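PDB 2R5O: putative ATP binding component of ABC-transporter from Escherichia coli, which probably powers O-antigen polysaccharide export as the ATP-binding component of an ABC transporter, here represented by its C-terminal, carbohydrate-binding domain. Local coordinates for residues E27-Y30 with H31-G35; H54-A58 with G59-P63; G148-Q151 with T152-P156. All blocks are in the same frame, centred on the assembly; numbering follows the deposited sequence.

Contact 1: residues E27-Y30 with H31-G35; sequences EDVY and HTRPG
Val29 and Thr32 meet through the carbonyl oxygen of the one and the hydroxyl of the other. Thr32 OG1 donates to Val29 O at 2.7 Å and reaches it in the carbonyl plane. The rotation about the Thr32 CA-CB bond (chi1 72°) sets OG1 between the residue's own N and carbonyl carbon, which brings it to Val29 O. The same oxygen takes a second bond, from Thr32 N at 2.9 Å, whose donor stands well above the carbonyl plane, so one residue grips Val29 O with both its amide and its side chain. A longer backbone bond follows one residue on, Arg33 N to Tyr30 O at 3.3 Å.

The imidazole of His31 swings back toward Asp28, its ND1 3.5 Å from Asp28 O. A water in the ring plane joins the two side chains: it donates to Asp28 OD1 at 2.7 Å and lies 3.2 Å from His31 ND1. Thr32 CG2 packs over one face of the ring, near its rim. The carboxylate of Asp28 also forms salt bridges with Arg42 and Arg160, which should keep it ionised.

Arg33 bends at CG (chi2 -52°), and its guanidinium passes obliquely over the Val29 side chain, with NH2 3.7 Å from CG2. Its NE pairs with Asp52, on strand 48-57. Tyr30 sends its ring the other way, into the fold, where OH bonds to Ser163 and the ring makes a cation-pi contact with Arg160. The consecutive i to i+3 backbone bonds are those of a short 3-10 turn, here reinforced by a threonine hydroxyl bonded three residues back, ahead of strand 41-43 and packed beside strand 48-57 of the immunoglobulin-like fold.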
loop_
_atom_site.group_PDB
_atom_site.type_symbol
_atom_site.label_atom_id
_atom_site.label_comp_id
_atom_site.label_asym_id
_atom_site.label_seq_id
_atom_site.Cartn_x
_atom_site.Cartn_y
_atom_site.Cartn_z
ATOM N N GLU A 27 12.096 -18.133 -28.075
ATOM C CA GLU A 27 10.707 -18.141 -28.555
ATOM C C GLU A 27 9.855 -17.294 -27.615
ATOM O O GLU A 27 10.057 -17.319 -26.408
ATOM C CB GLU A 27 10.153 -19.570 -28.574
ATOM C CG GLU A 27 8.752 -19.722 -29.151
ATOM C CD GLU A 27 8.226 -21.149 -29.053
ATOM O OE1 GLU A 27 7.021 -21.345 -29.316
ATOM O OE2 GLU A 27 9.005 -22.074 -28.705
ATOM N N ASP A 28 8.904 -16.549 -28.174
ATOM C CA ASP A 28 8.007 -15.700 -27.377
ATOM C C ASP A 28 6.871 -16.579 -26.843
ATOM O O ASP A 28 5.858 -16.789 -27.528
ATOM C CB ASP A 28 7.522 -14.519 -28.238
ATOM C CG ASP A 28 6.740 -13.502 -27.461
ATOM O OD1 ASP A 28 6.314 -13.777 -26.323
ATOM O OD2 ASP A 28 6.534 -12.398 -27.996
ATOM N N VAL A 29 7.080 -17.142 -25.650
ATOM C CA VAL A 29 6.122 -18.042 -25.013
ATOM C C VAL A 29 5.330 -17.383 -23.871
ATOM O O VAL A 29 4.583 -18.037 -23.156
ATOM C CB VAL A 29 6.825 -19.321 -24.505
ATOM C CG1 VAL A 29 7.481 -20.051 -25.668
ATOM C CG2 VAL A 29 7.837 -19.027 -23.443
ATOM N N TYR A 30 5.478 -16.071 -23.734
ATOM C CA TYR A 30 4.809 -15.287 -22.696
ATOM C C TYR A 30 3.319 -15.600 -22.611
ATOM O O TYR A 30 2.758 -15.781 -21.524
ATOM C CB TYR A 30 5.065 -13.825 -23.021
ATOM C CG TYR A 30 4.769 -12.764 -21.989
ATOM C CD1 TYR A 30 5.808 -12.099 -21.322
ATOM C CD2 TYR A 30 3.467 -12.348 -21.734
ATOM C CE1 TYR A 30 5.562 -11.076 -20.451
ATOM C CE2 TYR A 30 3.211 -11.312 -20.841
ATOM C CZ TYR A 30 4.272 -10.668 -20.210
ATOM O OH TYR A 30 4.039 -9.607 -19.364
ATOM N N HIS A 31 2.684 -15.674 -23.781
ATOM C CA HIS A 31 1.244 -15.848 -23.882
ATOM C C HIS A 31 0.779 -17.221 -23.386
ATOM O O HIS A 31 -0.427 -17.419 -23.196
ATOM C CB HIS A 31 0.788 -15.633 -25.323
ATOM C CG HIS A 31 1.168 -16.733 -26.251
ATOM N ND1 HIS A 31 2.378 -16.811 -26.909
ATOM C CD2 HIS A 31 0.476 -17.836 -26.603
ATOM C CE1 HIS A 31 2.402 -17.918 -27.638
ATOM N NE2 HIS A 31 1.262 -18.553 -27.472
ATOM N N THR A 32 1.710 -18.160 -23.168
ATOM C CA THR A 32 1.337 -19.512 -22.725
ATOM C C THR A 32 1.297 -19.689 -21.210
ATOM O O THR A 32 0.941 -20.769 -20.746
ATOM C CB THR A 32 2.317 -20.579 -23.256
ATOM O OG1 THR A 32 3.579 -20.480 -22.575
ATOM C CG2 THR A 32 2.512 -20.461 -24.780
ATOM N N ARG A 33 1.698 -18.678 -20.454
ATOM C CA ARG A 33 1.911 -18.841 -19.015
ATOM C C ARG A 33 0.650 -18.589 -18.180
ATOM O O ARG A 33 -0.261 -17.899 -18.611
ATOM C CB ARG A 33 3.023 -17.902 -18.528
ATOM C CG ARG A 33 4.372 -18.138 -19.182
ATOM C CD ARG A 33 4.805 -19.599 -19.088
ATOM N NE ARG A 33 6.145 -19.752 -19.601
ATOM C CZ ARG A 33 6.732 -20.923 -19.818
ATOM N NH1 ARG A 33 6.086 -22.058 -19.569
ATOM N NH2 ARG A 33 7.965 -20.966 -20.284
ATOM N N PRO A 34 0.596 -19.147 -16.978
ATOM C CA PRO A 34 -0.539 -18.911 -16.117
ATOM C C PRO A 34 -0.716 -17.425 -15.814
ATOM O O PRO A 34 0.250 -16.726 -15.513
ATOM C CB PRO A 34 -0.167 -19.685 -14.839
ATOM C CG PRO A 34 0.715 -20.783 -15.309
ATOM C CD PRO A 34 1.555 -20.085 -16.368
ATOM N N GLY A 35 -1.958 -16.965 -15.877
ATOM C CA GLY A 35 -2.301 -15.585 -15.618
ATOM C C GLY A 35 -2.203 -14.676 -16.827
ATOM O O GLY A 35 -2.595 -13.514 -16.738
HETATM O O HOH W 1 3.614 -13.973 -26.283
#

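Contact 2: residues H54-A58 with G59-P63; sequences HIQSA and GVDFP
A two-residue beta hairpin joins strands 48-57 and 60-61, turning through a type I' turn from Ser57 to Val60 with Ala58 and Gly59 at its corners. Ser57 and Val60 form the hydrogen-bonded pair that closes it, Ser57 N to Val60 O and Val60 N to Ser57 O, both at 3.0 Å. Gln56 and Asp61 are the next, non-hydrogen-bonded pair, and Gln56 CA approaches Val60 O at 3.2 Å in a CA-H...O contact. Beyond them Phe62 N bonds to Ile55 O at 2.8 Å.

On the face of Gln56 and Asp61, His54 NE2 donates to Asp61 OD1 at 2.7 Å. The oxygen lies in the imidazole plane but is met from above its own carboxylate plane, the two planes being turned 67° apart. His54 reaches it with CG anti to the backbone N (chi1 -165°). Its ring also rests obliquely against that of Phe62, the planes at 59°. There ND1 comes 3.4 Å from Phe62 CE2. Ile55 O sits over a face of the Phe62 ring.

Within this chain strand 60-61 is one edge of a four-stranded antiparallel sheet, which strand 48-57 continues to strand 71-80. Ser57 OG bonds to Gln70 NE2 and to Gln71 O, the latter in strand 71-80, and Ile55 packs between that strand and Ile164 and Leu166 of strand 153-169.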
loop_
_atom_site.group_PDB
_atom_site.type_symbol
_atom_site.label_atom_id
_atom_site.label_comp_id
_atom_site.label_asym_id
_atom_site.label_seq_id
_atom_site.Cartn_x
_atom_site.Cartn_y
_atom_site.Cartn_z
ATOM N N HIS A 54 7.875 -15.320 -15.255
ATOM C CA HIS A 54 7.671 -16.309 -14.211
ATOM C C HIS A 54 7.263 -15.587 -12.943
ATOM O O HIS A 54 7.747 -14.498 -12.666
ATOM C CB HIS A 54 8.964 -17.109 -13.961
ATOM C CG HIS A 54 8.755 -18.356 -13.171
ATOM N ND1 HIS A 54 8.325 -19.528 -13.753
ATOM C CD2 HIS A 54 8.921 -18.615 -11.854
ATOM C CE1 HIS A 54 8.241 -20.466 -12.817
ATOM N NE2 HIS A 54 8.574 -19.932 -11.654
ATOM N N ILE A 55 6.356 -16.170 -12.178
ATOM C CA ILE A 55 5.957 -15.656 -10.885
ATOM C C ILE A 55 6.104 -16.757 -9.869
ATOM O O ILE A 55 5.733 -17.909 -10.135
ATOM C CB ILE A 55 4.516 -15.100 -10.916
ATOM C CG1 ILE A 55 4.465 -13.940 -11.936
ATOM C CG2 ILE A 55 4.073 -14.622 -9.526
ATOM C CD1 ILE A 55 3.077 -13.337 -12.205
ATOM N N GLN A 56 6.682 -16.440 -8.729
ATOM C CA GLN A 56 6.894 -17.423 -7.665
ATOM C C GLN A 56 6.731 -16.755 -6.324
ATOM O O GLN A 56 7.122 -15.599 -6.165
ATOM C CB GLN A 56 8.240 -18.103 -7.817
ATOM C CG GLN A 56 9.362 -17.156 -7.783
ATOM C CD GLN A 56 10.674 -17.749 -8.267
ATOM O OE1 GLN A 56 10.691 -18.747 -9.004
ATOM N NE2 GLN A 56 11.791 -17.121 -7.884
ATOM N N SER A 57 6.173 -17.470 -5.354
ATOM C CA SER A 57 6.081 -16.923 -4.013
ATOM C C SER A 57 6.175 -18.061 -3.007
ATOM O O SER A 57 5.524 -19.080 -3.169
ATOM C CB SER A 57 4.767 -16.215 -3.840
ATOM O OG SER A 57 4.674 -15.595 -2.562
ATOM N N ALA A 58 7.007 -17.884 -1.986
ATOM C CA ALA A 58 7.228 -18.883 -0.927
ATOM C C ALA A 58 7.694 -20.190 -1.560
ATOM O O ALA A 58 7.436 -21.276 -1.050
ATOM C CB ALA A 58 5.969 -19.096 -0.113
ATOM N N GLY A 59 8.446 -20.064 -2.646
ATOM C CA GLY A 59 8.983 -21.220 -3.347
ATOM C C GLY A 59 8.030 -21.939 -4.289
ATOM O O GLY A 59 8.418 -22.917 -4.921
ATOM N N VAL A 60 6.775 -21.497 -4.330
ATOM C CA VAL A 60 5.763 -22.089 -5.187
ATOM C C VAL A 60 5.776 -21.359 -6.514
ATOM O O VAL A 60 5.639 -20.139 -6.582
ATOM C CB VAL A 60 4.351 -21.990 -4.561
ATOM C CG1 VAL A 60 3.289 -22.563 -5.494
ATOM C CG2 VAL A 60 4.329 -22.649 -3.210
ATOM N N ASP A 61 5.943 -22.104 -7.595
ATOM C CA ASP A 61 5.889 -21.570 -8.943
ATOM C C ASP A 61 4.450 -21.376 -9.414
ATOM O O ASP A 61 3.611 -22.262 -9.254
ATOM C CB ASP A 61 6.637 -22.508 -9.879
ATOM C CG ASP A 61 8.100 -22.610 -9.544
ATOM O OD1 ASP A 61 8.797 -21.576 -9.522
ATOM O OD2 ASP A 61 8.552 -23.742 -9.308
ATOM N N PHE A 62 4.145 -20.220 -9.987
ATOM C CA PHE A 62 2.829 -19.903 -10.522
ATOM C C PHE A 62 1.734 -20.347 -9.562
ATOM O O PHE A 62 0.847 -21.093 -9.935
ATOM C CB PHE A 62 2.620 -20.486 -11.920
ATOM C CG PHE A 62 3.454 -19.835 -13.005
ATOM C CD1 PHE A 62 3.295 -18.478 -13.301
ATOM C CD2 PHE A 62 4.362 -20.576 -13.756
ATOM C CE1 PHE A 62 4.032 -17.898 -14.314
ATOM C CE2 PHE A 62 5.091 -19.990 -14.783
ATOM C CZ PHE A 62 4.922 -18.640 -15.032
ATOM N N PRO A 63 1.760 -19.841 -8.318
ATOM C CA PRO A 63 0.668 -20.170 -7.396
ATOM C C PRO A 63 -0.656 -19.610 -7.940
ATOM O O PRO A 63 -0.652 -18.643 -8.709
ATOM C CB PRO A 63 1.094 -19.450 -6.125
ATOM C CG PRO A 63 1.893 -18.285 -6.612
ATOM C CD PRO A 63 2.692 -18.848 -7.754
#

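Contact 3: residues G148-Q151 with T152-P156; sequences GNPQ and TDMTP
Asn149 and the pair Thr152 and Asp153 are held together mainly by backbone hydrogen bonds. Asn149 O accepts two of them, from Asp153 N at 2.9 Å in the carbonyl plane and from Thr152 N at 3.2 Å, the latter donor well above that plane. Asn149 N returns a bond to Asp153 O at 2.9 Å, and this oxygen also receives a weaker CA-H...O contact from Gly148 CA at 3.4 Å.

Two residues thus face one, which makes a classic beta bulge at the end of the connection between strands 137-147 and 153-169, with Pro150 and Gln151 forming the turn.

Two waters bridge polar side-chain atoms. Asn149 and Met154 each adopt two conformers; in one of those of Asn149, OD1 accepts from both waters, one lying 2.7 Å from Thr152 OG1 and the other donating to Asp153 OD2 at 2.6 Å, so these bridges are tentative. With chi1 55°, Thr152 places OG1 between its own N and carbonyl carbon, 3.6 Å from Asn149 CB.

Among apolar groups, the Met154 side chain, bent twice, curls toward Pro150, but it comes implausibly near the backbone and its position is doubtful. Pro150 and Gln151 also touch Phe107 of helix 106-109.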
loop_
_atom_site.group_PDB
_atom_site.type_symbol
_atom_site.label_atom_id
_atom_site.label_comp_id
_atom_site.label_asym_id
_atom_site.label_seq_id
_atom_site.Cartn_x
_atom_site.Cartn_y
_atom_site.Cartn_z
ATOM N N GLY A 148 17.878 3.693 -22.419
ATOM C CA GLY A 148 18.357 5.071 -22.528
ATOM C C GLY A 148 18.684 5.685 -21.178
ATOM O O GLY A 148 19.218 5.010 -20.298
ATOM N N ASN A 149 18.397 6.976 -21.042
ATOM C CA ASN A 149 18.565 7.711 -19.783
ATOM C C ASN A 149 17.209 7.777 -19.089
ATOM O O ASN A 149 16.298 8.427 -19.585
ATOM C CB ASN A 149 19.075 9.131 -20.085
ATOM C CG ASN A 149 20.369 9.143 -20.911
ATOM O OD1 ASN A 149 20.507 9.919 -21.867
ATOM N ND2 ASN A 149 21.318 8.284 -20.545
ATOM N N PRO A 150 17.028 7.060 -17.966
ATOM C CA PRO A 150 15.656 6.890 -17.402
ATOM C C PRO A 150 14.856 8.173 -17.069
ATOM O O PRO A 150 13.624 8.218 -17.182
ATOM C CB PRO A 150 15.875 6.009 -16.167
ATOM C CG PRO A 150 17.372 5.800 -16.035
ATOM C CD PRO A 150 18.063 6.310 -17.236
ATOM N N GLN A 151 15.560 9.215 -16.701
ATOM C CA GLN A 151 14.937 10.458 -16.278
ATOM C C GLN A 151 14.426 11.313 -17.440
ATOM O O GLN A 151 13.530 12.136 -17.279
ATOM C CB GLN A 151 15.961 11.264 -15.456
ATOM C CG GLN A 151 16.466 10.532 -14.190
ATOM C CD GLN A 151 17.883 10.934 -13.785
ATOM O OE1 GLN A 151 18.280 12.080 -13.955
ATOM N NE2 GLN A 151 18.651 9.981 -13.266
ATOM N N THR A 152 15.060 11.172 -18.599
ATOM C CA THR A 152 14.977 12.199 -19.624
ATOM C C THR A 152 14.859 11.684 -21.050
ATOM O O THR A 152 14.419 12.419 -21.920
ATOM C CB THR A 152 16.233 13.097 -19.570
ATOM O OG1 THR A 152 17.392 12.270 -19.677
ATOM C CG2 THR A 152 16.299 13.845 -18.237
ATOM N N ASP A 153 15.290 10.457 -21.336
ATOM C CA ASP A 153 15.378 10.013 -22.742
ATOM C C ASP A 153 15.422 8.503 -22.810
ATOM O O ASP A 153 16.492 7.910 -22.959
ATOM C CB ASP A 153 16.614 10.606 -23.406
ATOM C CG ASP A 153 16.698 10.320 -24.887
ATOM O OD1 ASP A 153 15.763 9.711 -25.449
ATOM O OD2 ASP A 153 17.710 10.739 -25.507
ATOM N N MET A 154 14.253 7.893 -22.683
ATOM C CA MET A 154 14.122 6.447 -22.651
ATOM C C MET A 154 13.186 5.998 -23.729
ATOM O O MET A 154 12.070 6.514 -23.860
ATOM C CB MET A 154 13.486 6.052 -21.334
ATOM C CG MET A 154 14.302 6.371 -20.152
ATOM S SD MET A 154 15.818 5.423 -20.102
ATOM C CE MET A 154 15.025 3.891 -19.746
ATOM N N THR A 155 13.665 5.073 -24.548
ATOM C CA THR A 155 12.903 4.523 -25.630
ATOM C C THR A 155 12.220 3.252 -25.143
ATOM O O THR A 155 12.886 2.339 -24.671
ATOM C CB THR A 155 13.825 4.157 -26.783
ATOM O OG1 THR A 155 14.549 5.312 -27.223
ATOM C CG2 THR A 155 13.037 3.638 -27.930
ATOM N N PRO A 156 10.887 3.177 -25.287
ATOM C CA PRO A 156 10.184 1.941 -24.913
ATOM C C PRO A 156 10.431 0.896 -25.991
ATOM O O PRO A 156 10.167 1.144 -27.171
ATOM C CB PRO A 156 8.721 2.386 -24.896
ATOM C CG PRO A 156 8.657 3.484 -25.966
ATOM C CD PRO A 156 9.975 4.186 -25.869
HETATM O O HOH W 2 19.336 12.463 -21.601
HETATM O O HOH W 3 19.895 11.546 -24.323
#

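Overall arrangement
Contacts 1 and 2 are neighbours, their centres 15 Å apart, and they touch directly: Pro34 CG lies 3.7 Å from Phe62 CG, and Arg33 CB 4.0 Å from Phe62 CZ, so the ring of Phe62 links the N-terminal segment to the hairpin. Strand 48-57 connects them further: Val29 and Arg33 pack on Asp52 and Tyr53, just ahead of residues 54-57. Contact 3 stands apart, its centre about 27 Å from that of contact 1 and about 31 Å from that of contact 2, and it lies across the chain's centre from contact 2. A sodium ion is about 14 Å from the Pro150 side chain, too distant for that residue to bind it.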